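Local coordinates for protein fucose-specific lectin (Aleuria aurantia, PDB 6GKE) that binds L-fucose as a six-bladed beta-propeller lectin, with the strongest preference for alpha-1,6-linked (core) fucose on glycoproteins, at residues A[21-26]-A[43-48]; A[25-28]-A[34-37]; A[131-136]-A[178-183]; A[190-195]-A[199-204]. The protein carries 1 engineered substitution. All coordinates share one frame; numbering follows the deposited sequence.

Interaction 1. Residues A[21-26]-A[43-48]; sequences RQQRVY and NPWTGG. With FUC (alpha-L-fucopyranose), chain C.
Trp45 reaches over from 43-48 with the six-membered part of its indole and rests against two side chains of 21-26, Gln23 and Val25. Its CH2 lies 3.8 Å from Gln23 CB, and its CZ3 lies 3.8 Å from Val25 CG1; the ring meets both obliquely, and each side chain crosses the indole at about a right angle. Gln23 turns its amide plane 60° from the ring, while its OE1 is held by Ser277 and Asn269 of the strands beyond. Arg24 leaves the strand on the side away from the tryptophan, and its guanidinium meets chain C fucose. A bend at chi2 (-70°) brings the guanidinium back over its own strand, where NH1 donates to Gln22 OE1 at 2.8 Å, in the amide plane and on a lone pair, and to Gln23 O at 2.9 Å from above the carbonyl plane. Held by these bonds, the group offers its other edge to the sugar: Arg24 NE reaches fucose O4 at 2.8 Å and Arg24 NH2 reaches fucose O5 at 2.9 Å. Glu36 and Trp97 also bind this fucose. Strand 22-28 thus packs against the indole on one face and supplies the arginine on the other, in a fucose site between adjacent blades of the propeller.

Interaction 2. Residues A[25-28]-A[34-37]; sequences VYFQ and IREA. With FUC (alpha-L-fucopyranose), chain C.
Phe27, Arg35 and Tyr26 have the most surface buried in this beta hairpin, which joins the second and third strands of a four-stranded propeller blade. Strands 25-28 and 34-37 run antiparallel, their axes 4.6 Å apart at closest approach. Val25 with Ala37 and Phe27 with Arg35 are hydrogen-bonded pairs; the bond from Arg35 N to Phe27 O, 2.8 Å long, is nearly linear at the carbonyl. On the face carrying Phe27 and Arg35, the arginine sets its CB over the phenyl ring. This CB stands 4.0 Å from the Phe27 ring centroid, over the face but offset toward the rim, in a CH-pi contact, and CD comes near CZ and CE2 beyond the rim. Phe27 CG sits between its backbone N and carbonyl carbon (chi1 65°), which brings the ring across to the neighbouring strand. The guanidinium continues past it to salt bridges with Asp29 and Glu3. Val25 CG1 and Ala37 CB also touch on this side.

The other face carries Tyr26 and Glu36, a non-hydrogen-bonded pair whose side chains run side by side in the same direction. With CG anti to the backbone nitrogen (chi1 -173°) and the chain extended beyond it, the glutamate passes along the tyrosine ring, its CG 3.4 Å from Tyr26 CE1, and reaches chain C fucose. There Glu36 OE1 accepts from fucose O3 at 2.7 Å. Glu36 OE2 takes two donors: fucose O4 at 2.7 Å, and Tyr26 OH, also at 2.7 Å, on its anti lone pair.

Interaction 3. Residues A[131-136]-A[178-183]; sequences RVYYQK and LRIYYQ. With FUC (alpha-L-fucopyranose), chain E; FUC (alpha-L-fucopyranose), chain F.
Ile180 sets the tip of its side chain over the ring of Tyr133. The methyl CD1 stands 3.7 Å from the ring centroid, 23° off the normal and shifted toward the rim, so this CH-pi contact is closest at Tyr133 CZ, 3.4 Å away. With CG1 beside the backbone nitrogen (chi1 -47°), the isoleucine directs this methyl across the gap between the strands. Leu178, one step along the same side of its strand, brings CD1 to 3.6 Å from Tyr133 OH and also approaches Arg131 CG. The same methyl lies 3.7 Å from O4 of chain E fucose, making it part of the wall of that site. Arg131 grips this sugar with NE to O4 at 2.8 Å and NH2 to O5 at 2.9 Å, the ligand lying at the guanidinium edge. Arg179, directed away from the contact, holds chain F fucose in the same manner, and its NH1 is bonded to Leu178 O at 2.9 Å. Around this first shell, Trp199 of strand 199-207 packs on Tyr133, Leu178 and Ile180. Strands 131-134 and 178-183 run nearly parallel, 14° apart, as the second strands of neighbouring four-stranded blades.

Interaction 4. Residues A[190-195]-A[199-204]; sequences REHCWD and WYVGGF. With FUC (alpha-L-fucopyranose), chain F; FUC (alpha-L-fucopyranose), chain E.
Two fucose sites draw on this outer beta hairpin of a propeller blade, one beside Trp194 and Trp199, the other on the face of Cys193 and Tyr200. Toward chain E fucose, Trp194 turns its edge to the face of Trp199, planes 63° apart, with Trp194 CE3 3.4 Å from Trp199 CD1. Trp194 CB also sits over the six-membered ring of Trp199. Trp199 NE1 donates to fucose O3 at 2.9 Å, and the sugar's C5 and C6 lie over a face of Trp194. In mid-hairpin Cys193 CB stands over the Tyr200 ring, 3.5 Å from its centroid; chi1 of 66° folds that ring toward the partner strand, where Tyr200 OH donates to Asp195 OD2 at 2.7 Å from above the carboxylate plane. Asp195 OD1 forms a salt bridge with Arg179. Beyond Cys193, Glu191, CG anti to its nitrogen (chi1 179°), extends to chain F fucose. Its OE1 accepts from fucose O3 at 2.6 Å and from Phe204 N at 3.2 Å, while OE2 takes fucose O4; Gly203 N donates to fucose O2 at 2.9 Å. One hairpin thus gives indole N-H and ring face to one site, carboxylate and amide to the other; Glu146 and Trp245 supply the counterparts from outside it.

Overall arrangement
Interactions 1 and 2 share Val25 and Tyr26 and lie about 10 Å apart between centres in one blade, where both contact chain C fucose: the first contributes Arg24, the second Glu36. Gly48 N to Glu36 O, 2.9 Å, joins them. Interaction 3 joins two consecutive blades and interaction 4, about 11 Å away between centres, lies in the second of them; both touch the chain E and chain F sugars. Tyr181 OH meets Glu191 OE2 at 2.7 Å, repeating the tyrosine-glutamate pairing of interaction 2. The two groups occupy opposite sides of the chain's centre; interactions 1 and 4 are about 33 Å apart between centres, consistent with separate sites around the propeller.

Interaction 1. Residues A[21-26]-A[43-48]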
# COMPACT_ATOMS: atom_id res chain seq x y z
N ARG A 21 -0.35 -14.48 28.69
CA ARG A 21 -0.55 -13.10 28.17
C ARG A 21 -1.42 -13.06 26.91
O ARG A 21 -1.04 -13.63 25.87
CB ARG A 21 0.79 -12.48 27.77
CG ARG A 21 0.68 -11.11 27.11
CD ARG A 21 1.99 -10.80 26.45
NE ARG A 21 2.01 -9.49 25.85
CZ ARG A 21 2.97 -9.04 25.05
NH1 ARG A 21 3.94 -9.86 24.67
NH2 ARG A 21 2.97 -7.78 24.66
N GLN A 22 -2.51 -12.28 26.96
CA GLN A 22 -3.40 -12.15 25.81
C GLN A 22 -3.10 -10.81 25.13
O GLN A 22 -2.98 -9.78 25.79
CB GLN A 22 -4.85 -12.19 26.26
CG GLN A 22 -5.31 -13.57 26.71
CD GLN A 22 -5.43 -14.56 25.57
OE1 GLN A 22 -5.78 -14.22 24.45
NE2 GLN A 22 -5.14 -15.83 25.85
N GLN A 23 -2.98 -10.85 23.80
CA GLN A 23 -2.81 -9.65 23.01
C GLN A 23 -3.91 -9.58 21.96
O GLN A 23 -4.34 -10.61 21.42
CB GLN A 23 -1.47 -9.64 22.28
CG GLN A 23 -0.26 -9.62 23.20
CD GLN A 23 1.00 -9.57 22.37
OE1 GLN A 23 1.35 -8.53 21.82
NE2 GLN A 23 1.67 -10.70 22.27
N ARG A 24 -4.33 -8.35 21.63
CA ARG A 24 -5.16 -8.12 20.47
C ARG A 24 -4.55 -6.96 19.68
O ARG A 24 -4.06 -6.00 20.27
CB ARG A 24 -6.61 -7.77 20.84
CG ARG A 24 -7.30 -8.76 21.76
CD ARG A 24 -7.62 -10.08 21.08
NE ARG A 24 -8.32 -11.02 21.95
CZ ARG A 24 -7.74 -11.90 22.77
NH1 ARG A 24 -6.42 -12.02 22.81
NH2 ARG A 24 -8.49 -12.66 23.55
N VAL A 25 -4.59 -7.07 18.36
CA VAL A 25 -4.14 -6.00 17.49
C VAL A 25 -5.23 -5.74 16.45
O VAL A 25 -5.87 -6.67 15.96
CB VAL A 25 -2.75 -6.29 16.89
CG1 VAL A 25 -2.72 -7.54 16.05
CG2 VAL A 25 -2.20 -5.10 16.12
N TYR A 26 -5.44 -4.45 16.17
CA TYR A 26 -6.48 -3.94 15.30
C TYR A 26 -5.83 -3.22 14.12
O TYR A 26 -4.87 -2.45 14.30
CB TYR A 26 -7.43 -3.00 16.06
CG TYR A 26 -8.04 -3.71 17.23
CD1 TYR A 26 -9.11 -4.57 17.05
CD2 TYR A 26 -7.47 -3.63 18.49
CE1 TYR A 26 -9.61 -5.32 18.10
CE2 TYR A 26 -7.96 -4.37 19.55
CZ TYR A 26 -9.02 -5.24 19.35
OH TYR A 26 -9.45 -6.01 20.38
N ASN A 43 1.91 -18.82 21.68
CA ASN A 43 1.23 -19.61 20.65
C ASN A 43 1.13 -18.78 19.38
O ASN A 43 1.17 -17.55 19.43
CB ASN A 43 -0.16 -20.07 21.11
CG ASN A 43 -0.10 -21.04 22.26
OD1 ASN A 43 0.50 -22.10 22.16
ND2 ASN A 43 -0.72 -20.68 23.38
N PRO A 44 1.00 -19.40 18.19
CA PRO A 44 0.85 -18.62 16.96
C PRO A 44 -0.33 -17.63 17.03
O PRO A 44 -1.36 -17.93 17.62
CB PRO A 44 0.61 -19.68 15.88
CG PRO A 44 1.27 -20.92 16.44
CD PRO A 44 1.01 -20.85 17.93
N TRP A 45 -0.13 -16.47 16.41
CA TRP A 45 -1.21 -15.51 16.21
C TRP A 45 -2.38 -16.19 15.49
O TRP A 45 -2.17 -17.00 14.58
CB TRP A 45 -0.72 -14.30 15.41
CG TRP A 45 0.11 -13.32 16.17
CD1 TRP A 45 1.47 -13.26 16.24
CD2 TRP A 45 -0.38 -12.21 16.94
NE1 TRP A 45 1.86 -12.21 17.02
CE2 TRP A 45 0.75 -11.54 17.46
CE3 TRP A 45 -1.65 -11.71 17.23
CZ2 TRP A 45 0.64 -10.42 18.28
CZ3 TRP A 45 -1.76 -10.59 18.02
CH2 TRP A 45 -0.63 -9.96 18.54
N THR A 46 -3.60 -15.80 15.87
CA THR A 46 -4.82 -16.18 15.18
C THR A 46 -5.51 -14.92 14.64
O THR A 46 -5.14 -13.79 14.96
CB THR A 46 -5.75 -16.97 16.11
OG1 THR A 46 -6.07 -16.17 17.25
CG2 THR A 46 -5.14 -18.27 16.58
N GLY A 47 -6.55 -15.14 13.83
CA GLY A 47 -7.42 -14.07 13.39
C GLY A 47 -6.87 -13.32 12.18
O GLY A 47 -6.18 -13.89 11.33
N GLY A 48 -7.25 -12.05 12.09
CA GLY A 48 -6.84 -11.17 10.99
C GLY A 48 -7.57 -11.41 9.68
O GLY A 48 -7.24 -10.76 8.69
C1 FUC C . -11.83 -13.29 22.01
C2 FUC C . -11.99 -12.58 20.68
C3 FUC C . -12.81 -11.30 20.84
C4 FUC C . -12.23 -10.44 21.96
C5 FUC C . -12.15 -11.26 23.24
C6 FUC C . -11.55 -10.50 24.41
O1 FUC C . -13.11 -13.81 22.36
O2 FUC C . -12.65 -13.45 19.75
O3 FUC C . -12.88 -10.60 19.60
O4 FUC C . -10.92 -9.98 21.64
O5 FUC C . -11.33 -12.41 23.00

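Interaction 2. Residues A[25-28]-A[34-37]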
# COMPACT_ATOMS: atom_id res chain seq x y z
N VAL A 25 -4.59 -7.07 18.36
CA VAL A 25 -4.14 -6.00 17.49
C VAL A 25 -5.23 -5.74 16.45
O VAL A 25 -5.87 -6.67 15.96
CB VAL A 25 -2.75 -6.29 16.89
CG1 VAL A 25 -2.72 -7.54 16.05
CG2 VAL A 25 -2.20 -5.10 16.12
N TYR A 26 -5.44 -4.45 16.17
CA TYR A 26 -6.48 -3.94 15.30
C TYR A 26 -5.83 -3.22 14.12
O TYR A 26 -4.87 -2.45 14.30
CB TYR A 26 -7.43 -3.00 16.06
CG TYR A 26 -8.04 -3.71 17.23
CD1 TYR A 26 -9.11 -4.57 17.05
CD2 TYR A 26 -7.47 -3.63 18.49
CE1 TYR A 26 -9.61 -5.32 18.10
CE2 TYR A 26 -7.96 -4.37 19.55
CZ TYR A 26 -9.02 -5.24 19.35
OH TYR A 26 -9.45 -6.01 20.38
N PHE A 27 -6.37 -3.47 12.93
CA PHE A 27 -5.88 -2.88 11.71
C PHE A 27 -7.04 -2.79 10.73
O PHE A 27 -8.08 -3.42 10.94
CB PHE A 27 -4.72 -3.70 11.13
CG PHE A 27 -5.11 -5.09 10.69
CD1 PHE A 27 -5.10 -6.17 11.57
CD2 PHE A 27 -5.52 -5.33 9.38
CE1 PHE A 27 -5.47 -7.44 11.16
CE2 PHE A 27 -5.89 -6.60 8.97
CZ PHE A 27 -5.86 -7.65 9.85
N GLN A 28 -6.85 -2.04 9.65
CA GLN A 28 -7.89 -1.88 8.65
C GLN A 28 -7.57 -2.72 7.42
O GLN A 28 -6.42 -2.84 7.00
CB GLN A 28 -8.05 -0.40 8.29
CG GLN A 28 -9.32 -0.09 7.53
CD GLN A 28 -9.59 1.40 7.51
OE1 GLN A 28 -8.67 2.21 7.39
NE2 GLN A 28 -10.86 1.76 7.65
N ILE A 34 -12.43 -2.84 10.26
CA ILE A 34 -11.43 -3.00 11.30
C ILE A 34 -11.43 -4.48 11.69
O ILE A 34 -12.47 -5.00 12.10
CB ILE A 34 -11.70 -2.11 12.52
CG1 ILE A 34 -11.88 -0.63 12.13
CG2 ILE A 34 -10.59 -2.28 13.54
CD1 ILE A 34 -12.44 0.23 13.24
N ARG A 35 -10.27 -5.12 11.54
CA ARG A 35 -10.09 -6.51 11.90
C ARG A 35 -9.25 -6.63 13.17
O ARG A 35 -8.48 -5.74 13.52
CB ARG A 35 -9.38 -7.26 10.77
CG ARG A 35 -10.19 -7.37 9.49
CD ARG A 35 -9.45 -8.21 8.48
NE ARG A 35 -10.18 -8.31 7.23
CZ ARG A 35 -9.83 -9.10 6.22
NH1 ARG A 35 -8.80 -9.92 6.35
NH2 ARG A 35 -10.52 -9.05 5.09
N GLU A 36 -9.41 -7.78 13.81
CA GLU A 36 -8.68 -8.15 15.02
C GLU A 36 -7.86 -9.41 14.76
O GLU A 36 -8.36 -10.37 14.16
CB GLU A 36 -9.67 -8.43 16.15
CG GLU A 36 -9.02 -8.66 17.51
CD GLU A 36 -10.03 -9.14 18.54
OE1 GLU A 36 -10.55 -10.26 18.34
OE2 GLU A 36 -10.32 -8.40 19.51
N ALA A 37 -6.62 -9.41 15.26
CA ALA A 37 -5.81 -10.63 15.42
C ALA A 37 -5.55 -10.82 16.92
O ALA A 37 -5.54 -9.84 17.69
CB ALA A 37 -4.53 -10.55 14.63
C1 FUC C . -11.83 -13.29 22.01
C2 FUC C . -11.99 -12.58 20.68
C3 FUC C . -12.81 -11.30 20.84
C4 FUC C . -12.23 -10.44 21.96
C5 FUC C . -12.15 -11.26 23.24
C6 FUC C . -11.55 -10.50 24.41
O1 FUC C . -13.11 -13.81 22.36
O2 FUC C . -12.65 -13.45 19.75
O3 FUC C . -12.88 -10.60 19.60
O4 FUC C . -10.92 -9.98 21.64
O5 FUC C . -11.33 -12.41 23.00

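Interaction 3. Residues A[131-136]-A[178-183]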
# COMPACT_ATOMS: atom_id res chain seq x y z
N ARG A 131 -9.70 8.18 28.46
CA ARG A 131 -9.42 9.47 27.84
C ARG A 131 -9.00 9.20 26.39
O ARG A 131 -8.18 8.31 26.15
CB ARG A 131 -8.31 10.22 28.59
CG ARG A 131 -8.58 10.44 30.08
CD ARG A 131 -9.71 11.41 30.33
NE ARG A 131 -9.93 11.70 31.75
CZ ARG A 131 -10.80 11.07 32.55
NH1 ARG A 131 -11.43 9.98 32.14
NH2 ARG A 131 -11.02 11.54 33.77
N VAL A 132 -9.56 9.98 25.47
CA VAL A 132 -9.30 9.86 24.04
C VAL A 132 -8.75 11.20 23.55
O VAL A 132 -9.32 12.24 23.86
CB VAL A 132 -10.56 9.45 23.27
CG1 VAL A 132 -10.28 9.32 21.78
CG2 VAL A 132 -11.15 8.16 23.81
N TYR A 133 -7.66 11.14 22.78
CA TYR A 133 -6.95 12.32 22.29
C TYR A 133 -7.02 12.36 20.77
O TYR A 133 -6.83 11.34 20.10
CB TYR A 133 -5.51 12.32 22.80
CG TYR A 133 -5.48 12.32 24.31
CD1 TYR A 133 -5.54 13.51 25.03
CD2 TYR A 133 -5.51 11.13 25.02
CE1 TYR A 133 -5.61 13.51 26.41
CE2 TYR A 133 -5.59 11.12 26.40
CZ TYR A 133 -5.65 12.31 27.10
OH TYR A 133 -5.74 12.27 28.46
N TYR A 134 -7.30 13.55 20.24
CA TYR A 134 -7.56 13.76 18.83
C TYR A 134 -7.26 15.21 18.49
O TYR A 134 -7.06 16.04 19.36
CB TYR A 134 -9.03 13.43 18.50
CG TYR A 134 -10.02 14.36 19.15
CD1 TYR A 134 -10.39 14.21 20.48
CD2 TYR A 134 -10.57 15.42 18.45
CE1 TYR A 134 -11.27 15.09 21.09
CE2 TYR A 134 -11.45 16.30 19.05
CZ TYR A 134 -11.81 16.14 20.37
OH TYR A 134 -12.67 17.01 20.98
N GLN A 135 -7.26 15.52 17.19
CA GLN A 135 -7.14 16.90 16.73
C GLN A 135 -8.37 17.27 15.91
O GLN A 135 -8.96 16.43 15.23
CB GLN A 135 -5.86 17.09 15.92
CG GLN A 135 -4.63 16.78 16.75
CD GLN A 135 -3.37 17.33 16.14
OE1 GLN A 135 -2.83 16.79 15.18
NE2 GLN A 135 -2.90 18.44 16.69
N LYS A 136 -8.71 18.56 15.96
CA LYS A 136 -9.83 19.11 15.20
C LYS A 136 -9.36 19.64 13.84
O LYS A 136 -10.16 19.70 12.90
CB LYS A 136 -10.47 20.27 15.97
CG LYS A 136 -11.20 19.87 17.24
CD LYS A 136 -11.84 21.05 17.93
CE LYS A 136 -12.63 20.67 19.17
NZ LYS A 136 -13.39 21.82 19.70
N LEU A 178 -1.51 11.01 34.09
CA LEU A 178 -1.52 10.86 32.64
C LEU A 178 -0.28 11.50 32.03
O LEU A 178 0.14 12.57 32.47
CB LEU A 178 -2.75 11.54 32.05
CG LEU A 178 -4.07 11.29 32.77
CD1 LEU A 178 -5.20 11.96 32.01
CD2 LEU A 178 -4.35 9.80 32.95
N ARG A 179 0.25 10.87 30.98
CA ARG A 179 1.33 11.45 30.20
C ARG A 179 0.99 11.31 28.72
O ARG A 179 0.69 10.21 28.24
CB ARG A 179 2.68 10.79 30.51
CG ARG A 179 3.16 10.97 31.95
CD ARG A 179 3.47 12.42 32.30
NE ARG A 179 3.99 12.57 33.66
CZ ARG A 179 3.26 12.75 34.75
NH1 ARG A 179 1.93 12.76 34.70
NH2 ARG A 179 3.86 12.92 35.92
N ILE A 180 1.05 12.44 28.01
CA ILE A 180 0.70 12.53 26.59
C ILE A 180 1.93 13.03 25.84
O ILE A 180 2.55 14.01 26.25
CB ILE A 180 -0.49 13.49 26.37
CG1 ILE A 180 -1.65 13.23 27.34
CG2 ILE A 180 -0.92 13.47 24.91
CD1 ILE A 180 -2.24 11.84 27.29
N TYR A 181 2.26 12.33 24.75
CA TYR A 181 3.45 12.61 23.94
C TYR A 181 2.99 12.97 22.53
O TYR A 181 2.11 12.33 21.97
CB TYR A 181 4.39 11.40 23.93
CG TYR A 181 4.83 11.06 25.32
CD1 TYR A 181 5.90 11.70 25.91
CD2 TYR A 181 4.10 10.17 26.10
CE1 TYR A 181 6.26 11.46 27.23
CE2 TYR A 181 4.44 9.91 27.41
CZ TYR A 181 5.52 10.57 27.99
OH TYR A 181 5.83 10.34 29.30
N TYR A 182 3.60 14.01 21.96
CA TYR A 182 3.21 14.50 20.65
C TYR A 182 4.41 15.21 20.03
O TYR A 182 5.37 15.48 20.73
CB TYR A 182 2.00 15.43 20.77
CG TYR A 182 2.29 16.67 21.59
CD1 TYR A 182 2.20 16.65 22.97
CD2 TYR A 182 2.71 17.84 20.98
CE1 TYR A 182 2.51 17.77 23.73
CE2 TYR A 182 3.01 18.97 21.72
CZ TYR A 182 2.91 18.94 23.10
OH TYR A 182 3.23 20.05 23.82
N GLN A 183 4.34 15.53 18.74
CA GLN A 183 5.43 16.21 18.08
C GLN A 183 5.03 17.66 17.84
O GLN A 183 4.06 17.95 17.14
CB GLN A 183 5.80 15.50 16.78
CG GLN A 183 7.05 16.07 16.12
CD GLN A 183 7.53 15.21 14.98
OE1 GLN A 183 6.74 14.68 14.20
NE2 GLN A 183 8.84 15.08 14.85
C1 FUC E . -10.66 15.28 33.94
C2 FUC E . -10.27 15.99 32.65
C3 FUC E . -8.76 16.27 32.67
C4 FUC E . -7.98 14.97 32.90
C5 FUC E . -8.44 14.41 34.24
C6 FUC E . -7.70 13.15 34.63
O1 FUC E . -10.54 16.23 35.00
O2 FUC E . -11.04 17.20 32.50
O3 FUC E . -8.35 16.92 31.46
O4 FUC E . -8.26 13.99 31.91
O5 FUC E . -9.84 14.13 34.18
C1 FUC F . 7.16 14.56 35.45
C2 FUC F . 7.63 14.77 34.02
C3 FUC F . 8.62 13.68 33.62
C4 FUC F . 7.97 12.31 33.83
C5 FUC F . 7.59 12.18 35.30
C6 FUC F . 6.91 10.85 35.61
O1 FUC F . 8.27 14.81 36.30
O2 FUC F . 8.22 16.08 33.90
O3 FUC F . 9.08 13.88 32.28
O4 FUC F . 6.78 12.17 33.05
O5 FUC F . 6.67 13.23 35.63

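Interaction 4. Residues A[190-195]-A[199-204]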
# COMPACT_ATOMS: atom_id res chain seq x y z
N ARG A 190 7.35 16.24 22.61
CA ARG A 190 7.13 16.91 23.87
C ARG A 190 6.12 16.10 24.68
O ARG A 190 5.52 15.15 24.18
CB ARG A 190 6.60 18.33 23.64
CG ARG A 190 7.52 19.23 22.84
CD ARG A 190 8.71 19.70 23.63
NE ARG A 190 9.47 20.70 22.88
CZ ARG A 190 10.56 21.31 23.33
NH1 ARG A 190 11.01 21.07 24.55
NH2 ARG A 190 11.19 22.15 22.53
N GLU A 191 5.94 16.51 25.94
CA GLU A 191 5.19 15.76 26.93
C GLU A 191 4.26 16.72 27.67
O GLU A 191 4.69 17.78 28.11
CB GLU A 191 6.18 15.11 27.90
CG GLU A 191 5.56 14.30 29.02
CD GLU A 191 6.59 13.85 30.04
OE1 GLU A 191 7.38 14.71 30.48
OE2 GLU A 191 6.60 12.66 30.42
N HIS A 192 3.00 16.31 27.85
CA HIS A 192 2.04 17.04 28.67
C HIS A 192 1.57 16.09 29.78
O HIS A 192 1.37 14.91 29.53
CB HIS A 192 0.88 17.60 27.83
CG HIS A 192 0.50 18.99 28.20
ND1 HIS A 192 1.39 20.04 28.11
CD2 HIS A 192 -0.67 19.51 28.65
CE1 HIS A 192 0.79 21.14 28.49
NE2 HIS A 192 -0.47 20.85 28.83
N CYS A 193 1.41 16.64 30.99
CA CYS A 193 1.27 15.84 32.20
C CYS A 193 0.06 16.25 33.02
O CYS A 193 -0.17 17.44 33.21
CB CYS A 193 2.47 16.03 33.11
SG CYS A 193 4.08 15.81 32.32
N TRP A 194 -0.63 15.26 33.59
CA TRP A 194 -1.64 15.47 34.61
C TRP A 194 -1.32 14.57 35.79
O TRP A 194 -1.23 13.36 35.61
CB TRP A 194 -3.04 15.15 34.07
CG TRP A 194 -4.14 15.29 35.08
CD1 TRP A 194 -4.45 14.43 36.10
CD2 TRP A 194 -5.10 16.36 35.16
NE1 TRP A 194 -5.51 14.91 36.82
CE2 TRP A 194 -5.95 16.08 36.25
CE3 TRP A 194 -5.32 17.51 34.41
CZ2 TRP A 194 -7.01 16.91 36.60
CZ3 TRP A 194 -6.38 18.33 34.74
CH2 TRP A 194 -7.21 18.03 35.83
N ASP A 195 -1.17 15.15 36.98
CA ASP A 195 -0.96 14.37 38.20
C ASP A 195 -2.19 14.39 39.12
O ASP A 195 -2.47 13.38 39.77
CB ASP A 195 0.26 14.86 38.98
CG ASP A 195 1.58 14.50 38.33
OD1 ASP A 195 1.65 13.45 37.67
OD2 ASP A 195 2.54 15.27 38.52
N TRP A 199 -3.08 20.29 34.08
CA TRP A 199 -2.11 19.91 33.07
C TRP A 199 -0.88 20.81 33.18
O TRP A 199 -0.99 22.02 33.36
CB TRP A 199 -2.70 20.02 31.66
CG TRP A 199 -3.69 18.94 31.35
CD1 TRP A 199 -5.05 19.02 31.42
CD2 TRP A 199 -3.38 17.61 30.91
NE1 TRP A 199 -5.60 17.82 31.07
CE2 TRP A 199 -4.61 16.93 30.76
CE3 TRP A 199 -2.19 16.93 30.63
CZ2 TRP A 199 -4.68 15.60 30.34
CZ3 TRP A 199 -2.26 15.61 30.22
CH2 TRP A 199 -3.49 14.96 30.07
N TYR A 200 0.30 20.21 32.99
CA TYR A 200 1.53 20.97 32.95
C TYR A 200 2.49 20.37 31.93
O TYR A 200 2.41 19.20 31.57
CB TYR A 200 2.16 21.06 34.34
CG TYR A 200 2.66 19.77 34.92
CD1 TYR A 200 3.96 19.33 34.69
CD2 TYR A 200 1.85 18.99 35.74
CE1 TYR A 200 4.44 18.16 35.25
CE2 TYR A 200 2.32 17.81 36.30
CZ TYR A 200 3.61 17.39 36.05
OH TYR A 200 4.10 16.23 36.60
N VAL A 201 3.43 21.21 31.48
CA VAL A 201 4.42 20.81 30.49
C VAL A 201 5.45 19.91 31.17
O VAL A 201 6.06 20.29 32.17
CB VAL A 201 5.07 22.03 29.83
CG1 VAL A 201 6.21 21.64 28.91
CG2 VAL A 201 4.05 22.88 29.09
N GLY A 202 5.66 18.72 30.60
CA GLY A 202 6.60 17.76 31.14
C GLY A 202 8.04 18.07 30.74
O GLY A 202 8.32 18.85 29.84
N GLY A 203 8.96 17.39 31.43
CA GLY A 203 10.39 17.59 31.22
C GLY A 203 10.95 16.85 30.01
O GLY A 203 12.04 17.16 29.56
N PHE A 204 10.22 15.86 29.47
CA PHE A 204 10.73 15.06 28.37
C PHE A 204 10.71 15.85 27.06
O PHE A 204 9.70 16.44 26.71
CB PHE A 204 9.90 13.80 28.15
CG PHE A 204 10.34 13.01 26.95
CD1 PHE A 204 11.57 12.37 26.96
CD2 PHE A 204 9.58 12.96 25.79
CE1 PHE A 204 12.01 11.67 25.84
CE2 PHE A 204 10.02 12.26 24.68
CZ PHE A 204 11.23 11.62 24.71
C1 FUC F . 7.16 14.56 35.45
C2 FUC F . 7.63 14.77 34.02
C3 FUC F . 8.62 13.68 33.62
C4 FUC F . 7.97 12.31 33.83
C5 FUC F . 7.59 12.18 35.30
C6 FUC F . 6.91 10.85 35.61
O1 FUC F . 8.27 14.81 36.30
O2 FUC F . 8.22 16.08 33.90
O3 FUC F . 9.08 13.88 32.28
O4 FUC F . 6.78 12.17 33.05
O5 FUC F . 6.67 13.23 35.63
C1 FUC E . -10.66 15.28 33.94
C2 FUC E . -10.27 15.99 32.65
C3 FUC E . -8.76 16.27 32.67
C4 FUC E . -7.98 14.97 32.90
C5 FUC E . -8.44 14.41 34.24
C6 FUC E . -7.70 13.15 34.63
O1 FUC E . -10.54 16.23 35.00
O2 FUC E . -11.04 17.20 32.50
O3 FUC E . -8.35 16.92 31.46
O4 FUC E . -8.26 13.99 31.91
O5 FUC E . -9.84 14.13 34.18
O HOH W 1 7.91 18.37 27.15